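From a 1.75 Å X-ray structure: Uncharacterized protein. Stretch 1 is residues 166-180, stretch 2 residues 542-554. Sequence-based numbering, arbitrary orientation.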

ATOM      1  N   ALA A 166      19.855 -17.669 -27.516  1.00 20.51           N
ATOM      2  CA  ALA A 166      19.454 -18.650 -26.514  1.00 22.36           C
ATOM      3  C   ALA A 166      18.040 -18.417 -26.025  1.00 18.94           C
ATOM      4  O   ALA A 166      17.601 -17.272 -25.894  1.00 21.43           O
ATOM      5  CB  ALA A 166      20.430 -18.632 -25.331  1.00 25.52           C
ATOM      6  N   TRP A 167      17.346 -19.518 -25.755  1.00 20.73           N
ATOM      7  CA  TRP A 167      15.971 -19.509 -25.255  1.00 20.47           C
ATOM      8  C   TRP A 167      14.961 -19.221 -26.367  1.00 20.01           C
ATOM      9  O   TRP A 167      14.015 -19.996 -26.578  1.00 18.29           O
ATOM     10  CB  TRP A 167      15.807 -18.539 -24.074  1.00 18.44           C
ATOM     11  CG  TRP A 167      14.553 -18.806 -23.284  1.00 16.61           C
ATOM     12  CD1 TRP A 167      14.399 -19.700 -22.260  1.00 20.57           C
ATOM     13  CD2 TRP A 167      13.275 -18.197 -23.483  1.00 14.73           C
ATOM     14  NE1 TRP A 167      13.097 -19.673 -21.799  1.00 21.68           N
ATOM     15  CE2 TRP A 167      12.391 -18.756 -22.535  1.00 15.76           C
ATOM     16  CE3 TRP A 167      12.795 -17.217 -24.360  1.00 15.62           C
ATOM     17  CZ2 TRP A 167      11.058 -18.371 -22.442  1.00 18.00           C
ATOM     18  CZ3 TRP A 167      11.470 -16.837 -24.267  1.00 15.11           C
ATOM     19  CH2 TRP A 167      10.614 -17.416 -23.315  1.00 15.63           C
ATOM     20  N   TRP A 168      15.173 -18.126 -27.093  1.00 19.27           N
ATOM     21  CA  TRP A 168      14.301 -17.781 -28.215  1.00 20.97           C
ATOM     22  C   TRP A 168      14.344 -18.871 -29.278  1.00 19.25           C
ATOM     23  O   TRP A 168      13.374 -19.092 -29.985  1.00 19.95           O
ATOM     24  CB  TRP A 168      14.712 -16.451 -28.848  1.00 20.48           C
ATOM     25  CG  TRP A 168      14.600 -15.270 -27.922  1.00 14.99           C
ATOM     26  CD1 TRP A 168      15.629 -14.531 -27.411  1.00 16.98           C
ATOM     27  CD2 TRP A 168      13.399 -14.718 -27.382  1.00 15.74           C
ATOM     28  NE1 TRP A 168      15.138 -13.533 -26.601  1.00 18.76           N
ATOM     29  CE2 TRP A 168      13.771 -13.630 -26.561  1.00 18.06           C
ATOM     30  CE3 TRP A 168      12.043 -15.029 -27.514  1.00 16.79           C
ATOM     31  CZ2 TRP A 168      12.833 -12.854 -25.878  1.00 18.93           C
ATOM     32  CZ3 TRP A 168      11.113 -14.255 -26.844  1.00 16.63           C
ATOM     33  CH2 TRP A 168      11.511 -13.180 -26.032  1.00 15.78           C
ATOM     34  N   ASN A 169      15.485 -19.542 -29.387  1.00 18.22           N
ATOM     35  CA  ASN A 169      15.666 -20.523 -30.455  1.00 20.61           C
ATOM     36  C   ASN A 169      15.101 -21.900 -30.149  1.00 20.30           C
ATOM     37  O   ASN A 169      15.198 -22.812 -30.981  1.00 25.09           O
ATOM     38  CB  ASN A 169      17.145 -20.636 -30.855  1.00 21.27           C
ATOM     39  CG  ASN A 169      17.998 -21.324 -29.799  1.00 26.77           C
ATOM     40  OD1 ASN A 169      17.496 -21.863 -28.811  1.00 23.09           O
ATOM     41  ND2 ASN A 169      19.309 -21.303 -30.011  1.00 26.72           N
ATOM     42  N   ASP A 170      14.510 -22.063 -28.971  1.00 19.58           N
ATOM     43  CA  ASP A 170      13.977 -23.368 -28.580  1.00 21.51           C
ATOM     44  C   ASP A 170      12.786 -23.198 -27.645  1.00 22.07           C
ATOM     45  O   ASP A 170      11.628 -23.350 -28.060  1.00 21.11           O
ATOM     46  CB  ASP A 170      15.083 -24.197 -27.919  1.00 17.97           C
ATOM     47  CG  ASP A 170      14.627 -25.603 -27.523  1.00 28.27           C
ATOM     48  OD1 ASP A 170      13.418 -25.915 -27.605  1.00 26.42           O
ATOM     49  OD2 ASP A 170      15.491 -26.393 -27.106  1.00 30.74           O
ATOM     50  N   GLU A 171      13.069 -22.852 -26.393  1.00 20.47           N
ATOM     51  CA  GLU A 171      12.024 -22.710 -25.384  1.00 19.20           C
ATOM     52  C   GLU A 171      10.857 -21.801 -25.802  1.00 18.12           C
ATOM     53  O   GLU A 171       9.685 -22.118 -25.551  1.00 18.35           O
ATOM     54  CB  GLU A 171      12.631 -22.225 -24.054  1.00 19.26           C
ATOM     55  CG  GLU A 171      13.512 -23.259 -23.341  1.00 21.36           C
ATOM     56  CD  GLU A 171      14.991 -23.204 -23.748  1.00 25.87           C
ATOM     57  OE1 GLU A 171      15.312 -22.791 -24.884  1.00 23.19           O
ATOM     58  OE2 GLU A 171      15.842 -23.592 -22.917  1.00 33.47           O
ATOM     59  N   ALA A 172      11.172 -20.665 -26.414  1.00 17.21           N
ATOM     60  CA  ALA A 172      10.148 -19.716 -26.820  1.00 17.50           C
ATOM     61  C   ALA A 172       9.177 -20.270 -27.849  1.00 17.91           C
ATOM     62  O   ALA A 172       8.081 -19.754 -27.987  1.00 17.74           O
ATOM     63  CB  ALA A 172      10.780 -18.453 -27.357  1.00 16.97           C
ATOM     64  N   LEU A 173       9.576 -21.317 -28.566  1.00 19.04           N
ATOM     65  CA  LEU A 173       8.776 -21.806 -29.695  1.00 20.70           C
ATOM     66  C   LEU A 173       7.702 -22.812 -29.284  1.00 22.81           C
ATOM     67  O   LEU A 173       6.971 -23.331 -30.126  1.00 21.42           O
ATOM     68  CB  LEU A 173       9.692 -22.417 -30.767  1.00 20.21           C
ATOM     69  CG  LEU A 173      10.853 -21.509 -31.190  1.00 24.08           C
ATOM     70  CD1 LEU A 173      11.773 -22.205 -32.193  1.00 22.91           C
ATOM     71  CD2 LEU A 173      10.342 -20.182 -31.772  1.00 22.58           C
ATOM     72  N   SER A 174       7.624 -23.086 -27.986  1.00 22.24           N
ATOM     73  CA  SER A 174       6.671 -24.039 -27.427  1.00 23.69           C
ATOM     74  C   SER A 174       5.225 -23.790 -27.889  1.00 22.18           C
ATOM     75  O   SER A 174       4.762 -22.650 -27.919  1.00 22.14           O
ATOM     76  CB  SER A 174       6.774 -23.995 -25.890  1.00 19.66           C
ATOM     77  OG  SER A 174       5.945 -24.964 -25.297  1.00 26.08           O
ATOM     78  N   PRO A 175       4.500 -24.857 -28.279  1.00 20.25           N
ATOM     79  CA  PRO A 175       3.077 -24.643 -28.568  1.00 21.68           C
ATOM     80  C   PRO A 175       2.387 -24.105 -27.322  1.00 16.32           C
ATOM     81  O   PRO A 175       2.604 -24.648 -26.251  1.00 22.68           O
ATOM     82  CB  PRO A 175       2.578 -26.055 -28.883  1.00 21.48           C
ATOM     83  CG  PRO A 175       3.797 -26.751 -29.435  1.00 25.71           C
ATOM     84  CD  PRO A 175       4.940 -26.221 -28.620  1.00 26.67           C
ATOM     85  N   PRO A 176       1.576 -23.042 -27.454  1.00 19.18           N
ATOM     86  CA  PRO A 176       0.948 -22.430 -26.276  1.00 16.77           C
ATOM     87  C   PRO A 176       0.174 -23.424 -25.409  1.00 17.02           C
ATOM     88  O   PRO A 176       0.160 -23.279 -24.191  1.00 17.04           O
ATOM     89  CB  PRO A 176       0.010 -21.380 -26.882  1.00 21.63           C
ATOM     90  CG  PRO A 176       0.650 -21.024 -28.195  1.00 21.02           C
ATOM     91  CD  PRO A 176       1.316 -22.285 -28.689  1.00 17.72           C
ATOM     92  N   GLY A 177      -0.432 -24.439 -26.020  1.00 18.92           N
ATOM     93  CA  GLY A 177      -1.169 -25.431 -25.257  1.00 23.03           C
ATOM     94  C   GLY A 177      -0.292 -26.184 -24.272  1.00 19.16           C
ATOM     95  O   GLY A 177      -0.729 -26.557 -23.181  1.00 19.44           O
ATOM     96  N   ASP A 178       0.952 -26.413 -24.671  1.00 18.17           N
ATOM     97  CA  ASP A 178       1.915 -27.107 -23.833  1.00 19.43           C
ATOM     98  C   ASP A 178       2.139 -26.300 -22.550  1.00 18.37           C
ATOM     99  O   ASP A 178       2.516 -26.857 -21.517  1.00 20.11           O
ATOM    100  CB  ASP A 178       3.248 -27.234 -24.569  1.00 18.24           C
ATOM    101  CG  ASP A 178       3.237 -28.314 -25.651  1.00 23.76           C
ATOM    102  OD1 ASP A 178       2.163 -28.857 -25.960  1.00 24.34           O
ATOM    103  OD2 ASP A 178       4.327 -28.606 -26.192  1.00 25.42           O
ATOM    104  N   GLN A 179       1.922 -24.988 -22.646  1.00 16.09           N
ATOM    105  CA  GLN A 179       2.168 -24.047 -21.541  1.00 14.41           C
ATOM    106  C   GLN A 179       0.884 -23.760 -20.754  1.00 17.58           C
ATOM    107  O   GLN A 179       0.848 -22.873 -19.886  1.00 16.38           O
ATOM    108  CB  GLN A 179       2.710 -22.718 -22.080  1.00 16.43           C
ATOM    109  CG  GLN A 179       4.021 -22.815 -22.850  1.00 15.78           C
ATOM    110  CD  GLN A 179       5.227 -22.995 -21.946  1.00 18.53           C
ATOM    111  OE1 GLN A 179       5.209 -22.596 -20.779  1.00 18.68           O
ATOM    112  NE2 GLN A 179       6.296 -23.591 -22.487  1.00 19.62           N
ATOM    113  N   GLY A 180      -0.176 -24.495 -21.068  1.00 13.85           N
ATOM    114  CA  GLY A 180      -1.435 -24.335 -20.356  1.00 15.12           C
ATOM    115  C   GLY A 180      -2.399 -23.328 -20.968  1.00 16.64           C
ATOM    116  O   GLY A 180      -3.378 -22.957 -20.332  1.00 18.48           O
TER
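Stretch 2 542-554: ARAQWAALYGVIK

Stretch 2 is helical throughout, from Ala-542 to Lys-554, with i to i+4 backbone hydrogen bonds along its length. Stretch 1 is an irregular segment. It has a type I beta turn from Trp-167 to Asp-170 and two short 3-10 segments, 171-173 and 176-179. The two segments run in opposite senses: Ala-172 has its CA 7.0 Å from the CA of Tyr-550, whereas Gln-179 CA is 6.9 Å from Arg-543 CA. The touching residues are at least 364 positions apart in sequence. Together the two sides bury 562 Å².

Trp-546 is the centre of the contact and has the largest covered area of any residue here. Its CA-to-CB bond points toward stretch 1. With chi1 at -169° (t) and chi2 at 95°, the indole reaches in among Glu-171, Ala-172, Ser-174, Pro-176 and Gln-179. Its NE1 donates a hydrogen bond to the backbone O of Glu-171, at 2.8 Å and with an angle of 162°. That oxygen lies at the ring edge, near the ring plane, where an indole N-H points. The buried donor is thus satisfied by main chain. The acid side chain of Glu-171 is not used, and its end leads away. Ser-174 O is 3.5 Å from Trp-546 CZ2, and Ala-172 O is 3.7 Å from the same atom.

Gln-179 covers one face of the Trp-546 ring. Its chi1 and chi2 are both m (-60° and -76°), which folds the chain over the indole. Its CG lies 3.4 Å from the centroid of the Trp-546 six-membered ring, only 5° off the normal, a CH-pi contact. The amide carbon CD is 3.5 Å from Trp-546 CD2. Both ends of the amide are also engaged. NE2 donates to Ser-174 OG at 3.1 Å, within stretch 1. OE1 accepts from water 1 at 2.8 Å, and the same water donates to Arg-543 O, also at 2.8 Å. The water thereby links the Gln-179 side chain to the helix backbone.

Trp-167 has positive phi (78°) and chi1 t (-163°), and its CB points toward the helix. Its CZ2 is 3.5 Å from Trp-546 CD1. The two indoles meet obliquely, with planes at 59°. Leu-549 (chi1 m, chi2 t) places CD1 over a face of the Trp-167 six-membered ring, 4.2 Å from the centroid. The closest pair of these two residues is Trp-167 CH2 and Leu-549 CD1, at 3.8 Å.

Trp-168 starts sideways, but chi1 m (-63°) brings the end of its ring nearer to the helix. Its CZ3 is 3.4 Å from Ile-553 CG1, and its CH2 is 4.0 Å from Leu-549 CB. Ile-553, m at both chi angles, points toward stretch 1.

Tyr-550 likewise starts sideways, but with chi1 t (173°) its end comes nearer. Its OH is 3.6 Å from Pro-176 CG, a packing contact; the hydroxyl is hydrogen-bonded elsewhere in the structure.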

ATOM      1  N   ALA A 542       9.203 -20.425 -14.134  1.00 16.88           N
ATOM      2  CA  ALA A 542       9.483 -20.446 -15.568  1.00 16.87           C
ATOM      3  C   ALA A 542       8.249 -20.235 -16.444  1.00 16.91           C
ATOM      4  O   ALA A 542       8.339 -19.650 -17.518  1.00 14.99           O
ATOM      5  CB  ALA A 542      10.183 -21.760 -15.952  1.00 20.51           C
ATOM      6  N   ARG A 543       7.099 -20.737 -16.009  1.00 15.86           N
ATOM      7  CA  ARG A 543       5.884 -20.607 -16.817  1.00 15.69           C
ATOM      8  C   ARG A 543       5.384 -19.166 -16.888  1.00 13.33           C
ATOM      9  O   ARG A 543       4.881 -18.724 -17.929  1.00 13.41           O
ATOM     10  CB  ARG A 543       4.783 -21.514 -16.277  1.00 17.78           C
ATOM     11  CG  ARG A 543       5.092 -22.989 -16.459  1.00 17.10           C
ATOM     12  CD  ARG A 543       4.166 -23.815 -15.586  1.00 16.92           C
ATOM     13  NE  ARG A 543       4.505 -23.650 -14.177  1.00 18.20           N
ATOM     14  CZ  ARG A 543       4.021 -24.419 -13.208  1.00 16.73           C
ATOM     15  NH1 ARG A 543       3.150 -25.380 -13.501  1.00 17.41           N
ATOM     16  NH2 ARG A 543       4.405 -24.230 -11.954  1.00 17.10           N
ATOM     17  N   ALA A 544       5.494 -18.446 -15.769  1.00 16.24           N
ATOM     18  CA  ALA A 544       5.053 -17.051 -15.736  1.00 14.31           C
ATOM     19  C   ALA A 544       5.954 -16.228 -16.635  1.00 12.52           C
ATOM     20  O   ALA A 544       5.483 -15.346 -17.356  1.00 14.32           O
ATOM     21  CB  ALA A 544       5.076 -16.499 -14.307  1.00 12.67           C
ATOM     22  N   GLN A 545       7.254 -16.513 -16.569  1.00 15.26           N
ATOM     23  CA  GLN A 545       8.258 -15.839 -17.394  1.00 14.15           C
ATOM     24  C   GLN A 545       8.017 -16.112 -18.876  1.00 14.71           C
ATOM     25  O   GLN A 545       8.068 -15.199 -19.705  1.00 13.42           O
ATOM     26  CB  GLN A 545       9.668 -16.291 -16.980  1.00 16.57           C
ATOM     27  CG  GLN A 545       9.984 -15.936 -15.510  1.00 14.51           C
ATOM     28  CD  GLN A 545      11.269 -16.545 -14.987  1.00 23.42           C
ATOM     29  OE1 GLN A 545      11.872 -17.401 -15.629  1.00 20.26           O
ATOM     30  NE2 GLN A 545      11.690 -16.104 -13.799  1.00 23.94           N
ATOM     31  N   TRP A 546       7.763 -17.375 -19.196  1.00 14.17           N
ATOM     32  CA  TRP A 546       7.469 -17.776 -20.577  1.00 10.90           C
ATOM     33  C   TRP A 546       6.254 -17.014 -21.071  1.00 14.56           C
ATOM     34  O   TRP A 546       6.272 -16.429 -22.141  1.00 14.55           O
ATOM     35  CB  TRP A 546       7.179 -19.283 -20.657  1.00 13.99           C
ATOM     36  CG  TRP A 546       7.144 -19.791 -22.078  1.00 16.48           C
ATOM     37  CD1 TRP A 546       8.185 -20.354 -22.764  1.00 20.43           C
ATOM     38  CD2 TRP A 546       6.033 -19.755 -22.994  1.00 14.03           C
ATOM     39  NE1 TRP A 546       7.788 -20.682 -24.039  1.00 18.49           N
ATOM     40  CE2 TRP A 546       6.476 -20.317 -24.206  1.00 15.26           C
ATOM     41  CE3 TRP A 546       4.706 -19.309 -22.900  1.00 14.16           C
ATOM     42  CZ2 TRP A 546       5.644 -20.436 -25.321  1.00 16.62           C
ATOM     43  CZ3 TRP A 546       3.885 -19.425 -24.005  1.00 15.76           C
ATOM     44  CH2 TRP A 546       4.354 -19.996 -25.199  1.00 15.54           C
ATOM     45  N   ALA A 547       5.178 -17.037 -20.289  1.00 12.08           N
ATOM     46  CA  ALA A 547       3.952 -16.377 -20.716  1.00 13.04           C
ATOM     47  C   ALA A 547       4.102 -14.861 -20.904  1.00 13.68           C
ATOM     48  O   ALA A 547       3.457 -14.275 -21.768  1.00 13.90           O
ATOM     49  CB  ALA A 547       2.796 -16.697 -19.752  1.00 14.13           C
ATOM     50  N   ALA A 548       4.935 -14.233 -20.080  1.00 13.19           N
ATOM     51  CA  ALA A 548       5.207 -12.804 -20.223  1.00 14.14           C
ATOM     52  C   ALA A 548       5.980 -12.505 -21.510  1.00 12.48           C
ATOM     53  O   ALA A 548       5.593 -11.639 -22.296  1.00 13.55           O
ATOM     54  CB  ALA A 548       5.971 -12.283 -19.018  1.00 14.89           C
ATOM     55  N   LEU A 549       7.075 -13.221 -21.728  1.00 15.72           N
ATOM     56  CA  LEU A 549       7.872 -12.979 -22.922  1.00 14.85           C
ATOM     57  C   LEU A 549       7.089 -13.322 -24.188  1.00 16.77           C
ATOM     58  O   LEU A 549       7.164 -12.612 -25.188  1.00 13.60           O
ATOM     59  CB  LEU A 549       9.185 -13.755 -22.849  1.00 12.47           C
ATOM     60  CG  LEU A 549      10.145 -13.184 -21.798  1.00 14.32           C
ATOM     61  CD1 LEU A 549      11.188 -14.205 -21.455  1.00 15.78           C
ATOM     62  CD2 LEU A 549      10.776 -11.877 -22.314  1.00 14.80           C
ATOM     63  N   TYR A 550       6.329 -14.412 -24.136  1.00 14.27           N
ATOM     64  CA  TYR A 550       5.455 -14.783 -25.242  1.00 13.30           C
ATOM     65  C   TYR A 550       4.478 -13.648 -25.559  1.00 16.62           C
ATOM     66  O   TYR A 550       4.318 -13.261 -26.714  1.00 14.13           O
ATOM     67  CB  TYR A 550       4.677 -16.058 -24.891  1.00 15.01           C
ATOM     68  CG  TYR A 550       3.629 -16.429 -25.896  1.00 14.77           C
ATOM     69  CD1 TYR A 550       3.939 -17.237 -26.984  1.00 19.17           C
ATOM     70  CD2 TYR A 550       2.314 -15.991 -25.755  1.00 16.49           C
ATOM     71  CE1 TYR A 550       2.968 -17.594 -27.915  1.00 16.03           C
ATOM     72  CE2 TYR A 550       1.335 -16.342 -26.687  1.00 17.92           C
ATOM     73  CZ  TYR A 550       1.673 -17.141 -27.759  1.00 15.06           C
ATOM     74  OH  TYR A 550       0.717 -17.478 -28.679  1.00 17.60           O
ATOM     75  N   GLY A 551       3.824 -13.111 -24.531  1.00 16.59           N
ATOM     76  CA  GLY A 551       2.917 -11.998 -24.732  1.00 14.59           C
ATOM     77  C   GLY A 551       3.598 -10.802 -25.394  1.00 15.00           C
ATOM     78  O   GLY A 551       3.068 -10.197 -26.326  1.00 13.35           O
ATOM     79  N   VAL A 552       4.791 -10.466 -24.921  1.00 16.36           N
ATOM     80  CA  VAL A 552       5.493  -9.299 -25.453  1.00 16.83           C
ATOM     81  C   VAL A 552       5.802  -9.473 -26.938  1.00 15.53           C
ATOM     82  O   VAL A 552       5.594  -8.548 -27.742  1.00 14.42           O
ATOM     83  CB  VAL A 552       6.766  -9.011 -24.664  1.00 15.33           C
ATOM     84  CG1 VAL A 552       7.642  -7.974 -25.388  1.00 14.10           C
ATOM     85  CG2 VAL A 552       6.393  -8.534 -23.259  1.00 12.44           C
ATOM     86  N   ILE A 553       6.286 -10.658 -27.299  1.00 14.41           N
ATOM     87  CA  ILE A 553       6.571 -10.948 -28.701  1.00 15.41           C
ATOM     88  C   ILE A 553       5.317 -10.852 -29.581  1.00 14.97           C
ATOM     89  O   ILE A 553       5.335 -10.214 -30.642  1.00 14.46           O
ATOM     90  CB  ILE A 553       7.221 -12.320 -28.890  1.00 14.35           C
ATOM     91  CG1 ILE A 553       8.605 -12.352 -28.224  1.00 17.23           C
ATOM     92  CG2 ILE A 553       7.308 -12.647 -30.399  1.00 14.58           C
ATOM     93  CD1 ILE A 553       9.570 -11.257 -28.740  1.00 14.16           C
ATOM     94  N   LYS A 554       4.230 -11.477 -29.147  1.00 15.73           N
ATOM     95  CA  LYS A 554       2.990 -11.411 -29.906  1.00 17.78           C
ATOM     96  C   LYS A 554       2.450  -9.981 -30.048  1.00 18.19           C
ATOM     97  O   LYS A 554       2.104  -9.547 -31.150  1.00 16.23           O
ATOM     98  CB  LYS A 554       1.941 -12.351 -29.319  1.00 16.13           C
ATOM     99  CG  LYS A 554       2.269 -13.846 -29.513  1.00 17.83           C
ATOM    100  CD  LYS A 554       2.311 -14.228 -30.999  1.00 17.52           C
ATOM    101  CE  LYS A 554       2.550 -15.730 -31.191  1.00 18.78           C
ATOM    102  NZ  LYS A 554       2.296 -16.187 -32.608  1.00 17.33           N
TER
HETATM  103  O   HOH W   1       3.692 -20.539 -19.698  1.00 15.91           O